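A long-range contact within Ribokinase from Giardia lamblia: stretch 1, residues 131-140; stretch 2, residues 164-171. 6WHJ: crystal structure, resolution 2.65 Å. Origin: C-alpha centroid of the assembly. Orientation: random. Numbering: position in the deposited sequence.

Stretch 1 131-140: LMAVLVKATL
Stretch 2, residues 164-171: AQNSSLRF

The shortest hydrogen bond between the stretches joins backbones: Arg170 N donates to Thr139 O at 2.7 Å, with an N-H...O angle of 159°. It fits the parallel register in which Leu140 pairs with Arg170 (CA to CA 4.9 Å), both extended (phi/psi -128/142 and -120/138). Two CA-H...O contacts support this pairing, Leu169 CA to Thr139 O and Leu140 CA to Arg170 O, each 3.3 Å.

The second anchor is the side chain of Asn166 (chi1 176°, t; chi2 14°), whose CA-to-CB bond points toward stretch 1. Its ND2 donates to Ala138 O at 2.8 Å (137°) and, weakly, to Leu135 O at 3.3 Å (162°). Val136 O lies 3.2 Å from Asn166 ND2, but the angle is too poor for a bond. The amide thus reaches the type I turn Leu135-Ala138, which begins at Leu135, the last residue of the helix, and is closed by Ala138 N to Leu135 O at 3.3 Å; Leu135 O therefore accepts from both stretches.

Asn166 also opens a type I turn, to Leu169, with Leu169 N to Asn166 O at 3.1 Å. Its OD1 accepts from Ser168 N at 3.1 Å and from Ser168 OG (chi1 54°, p) at a very short 2.3 Å, so both ends of the amide are hydrogen-bonded, ND2 to stretch 1 and OD1 within stretch 2. Arg170 (chi1 and chi2 both m) sends its end away from stretch 1, and its NH1 donates to Ser167 O at 3.0 Å and Leu169 O at 3.1 Å.

Packing contacts accompany these polar ones. Leu169 (t, p) brings CD2 within 4.5 Å of Leu135 CD2 (m, t) and CD1 within 3.9 Å of Leu140 C. On the sheet face shared with Arg170, Leu140 CD2 (m, t) meets Arg170 CB at 3.7 Å. Farther out, Val136 CG1 (m) lies 4.1 Å from Gln165 CB, and Met132 SD (t, p, p) 3.9 Å from Gln165 NE2 (m, t). Together the stretches bury 445 Å².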

# COMPACT_ATOMS: atom_id res chain seq x y z
N LEU B 131 10.68 -14.39 28.89
CA LEU B 131 11.71 -14.48 27.86
C LEU B 131 13.06 -14.85 28.46
O LEU B 131 13.83 -15.60 27.85
CB LEU B 131 11.81 -13.14 27.13
CG LEU B 131 12.93 -12.95 26.10
CD1 LEU B 131 12.76 -13.93 24.96
CD2 LEU B 131 12.93 -11.52 25.60
N MET B 132 13.36 -14.34 29.66
CA MET B 132 14.66 -14.57 30.28
C MET B 132 14.93 -16.07 30.44
O MET B 132 16.06 -16.52 30.23
CB MET B 132 14.72 -13.86 31.64
CG MET B 132 16.04 -14.03 32.38
SD MET B 132 17.45 -13.22 31.56
CE MET B 132 16.99 -11.49 31.72
N ALA B 133 13.91 -16.84 30.79
CA ALA B 133 14.10 -18.28 30.98
C ALA B 133 14.54 -18.95 29.69
O ALA B 133 15.35 -19.89 29.72
CB ALA B 133 12.81 -18.92 31.50
N VAL B 134 14.03 -18.49 28.55
CA VAL B 134 14.39 -19.08 27.27
C VAL B 134 15.79 -18.64 26.85
O VAL B 134 16.60 -19.45 26.38
CB VAL B 134 13.35 -18.72 26.19
CG1 VAL B 134 13.68 -19.40 24.88
CG2 VAL B 134 11.95 -19.07 26.65
N LEU B 135 16.11 -17.36 27.07
CA LEU B 135 17.38 -16.81 26.61
C LEU B 135 18.57 -17.42 27.33
O LEU B 135 19.64 -17.57 26.74
CB LEU B 135 17.37 -15.29 26.83
CG LEU B 135 16.66 -14.40 25.81
CD1 LEU B 135 16.66 -12.94 26.29
CD2 LEU B 135 17.34 -14.53 24.46
N VAL B 136 18.42 -17.79 28.61
CA VAL B 136 19.54 -18.34 29.37
C VAL B 136 19.87 -19.77 28.98
O VAL B 136 20.86 -20.33 29.47
CB VAL B 136 19.29 -18.28 30.89
CG1 VAL B 136 19.13 -16.83 31.33
CG2 VAL B 136 18.06 -19.09 31.26
N LYS B 137 19.08 -20.39 28.09
CA LYS B 137 19.38 -21.71 27.57
C LYS B 137 19.61 -21.71 26.06
O LYS B 137 19.88 -22.77 25.49
CB LYS B 137 18.26 -22.70 27.92
N ALA B 138 19.51 -20.56 25.40
CA ALA B 138 19.66 -20.48 23.96
C ALA B 138 21.12 -20.20 23.57
O ALA B 138 21.96 -19.86 24.41
CB ALA B 138 18.75 -19.39 23.39
N THR B 139 21.42 -20.35 22.28
CA THR B 139 22.73 -20.04 21.73
C THR B 139 22.76 -18.68 21.03
O THR B 139 23.72 -17.92 21.19
CB THR B 139 23.18 -21.12 20.73
OG1 THR B 139 23.21 -22.40 21.36
CG2 THR B 139 24.57 -20.80 20.19
N LEU B 140 21.71 -18.36 20.27
CA LEU B 140 21.64 -17.14 19.51
C LEU B 140 20.34 -16.40 19.80
O LEU B 140 19.28 -17.01 19.96
CB LEU B 140 21.72 -17.42 18.00
CG LEU B 140 22.96 -18.16 17.51
CD1 LEU B 140 22.84 -18.37 16.00
CD2 LEU B 140 24.22 -17.38 17.87
N ALA B 164 25.13 -12.46 30.75
CA ALA B 164 25.91 -12.59 31.97
C ALA B 164 25.61 -13.91 32.67
O ALA B 164 26.46 -14.43 33.40
CB ALA B 164 25.64 -11.40 32.90
N GLN B 165 24.42 -14.47 32.46
CA GLN B 165 24.08 -15.77 33.02
C GLN B 165 24.43 -16.92 32.10
O GLN B 165 24.71 -18.03 32.59
CB GLN B 165 22.58 -15.83 33.35
CG GLN B 165 22.13 -14.92 34.47
CD GLN B 165 20.66 -15.10 34.78
OE1 GLN B 165 20.24 -16.15 35.27
NE2 GLN B 165 19.86 -14.07 34.49
N ASN B 166 24.41 -16.70 30.79
CA ASN B 166 24.64 -17.74 29.79
C ASN B 166 25.77 -17.28 28.88
O ASN B 166 25.52 -16.57 27.89
CB ASN B 166 23.35 -18.02 29.01
CG ASN B 166 23.54 -19.03 27.90
OD1 ASN B 166 24.56 -19.72 27.83
ND2 ASN B 166 22.57 -19.10 27.00
N SER B 167 27.00 -17.71 29.18
CA SER B 167 28.16 -17.25 28.41
C SER B 167 28.22 -17.84 27.01
O SER B 167 29.10 -17.47 26.24
CB SER B 167 29.45 -17.59 29.16
OG SER B 167 29.59 -18.99 29.31
N SER B 168 27.31 -18.75 26.68
CA SER B 168 27.25 -19.30 25.33
C SER B 168 26.31 -18.51 24.42
O SER B 168 26.32 -18.73 23.20
CB SER B 168 26.83 -20.77 25.39
OG SER B 168 25.63 -20.92 26.12
N LEU B 169 25.55 -17.57 24.97
CA LEU B 169 24.59 -16.80 24.19
C LEU B 169 25.31 -15.74 23.37
O LEU B 169 26.17 -15.02 23.89
CB LEU B 169 23.56 -16.14 25.11
CG LEU B 169 22.57 -15.22 24.42
CD1 LEU B 169 21.71 -16.00 23.46
CD2 LEU B 169 21.73 -14.51 25.43
N ARG B 170 24.99 -15.66 22.08
CA ARG B 170 25.52 -14.64 21.18
C ARG B 170 24.36 -13.83 20.62
O ARG B 170 23.32 -14.38 20.27
CB ARG B 170 26.32 -15.27 20.04
CG ARG B 170 27.59 -15.92 20.49
CD ARG B 170 28.62 -14.97 21.03
NE ARG B 170 29.81 -15.72 21.42
CZ ARG B 170 30.01 -16.25 22.63
NH1 ARG B 170 29.11 -16.08 23.59
NH2 ARG B 170 31.12 -16.94 22.87
N PHE B 171 24.54 -12.51 20.55
CA PHE B 171 23.55 -11.59 20.00
C PHE B 171 23.93 -11.26 18.56
O PHE B 171 24.97 -10.65 18.30
CB PHE B 171 23.48 -10.34 20.87
CG PHE B 171 22.50 -9.29 20.41
CD1 PHE B 171 21.45 -9.60 19.56
CD2 PHE B 171 22.62 -7.98 20.87
CE1 PHE B 171 20.56 -8.62 19.15
CE2 PHE B 171 21.72 -7.00 20.48
CZ PHE B 171 20.69 -7.32 19.62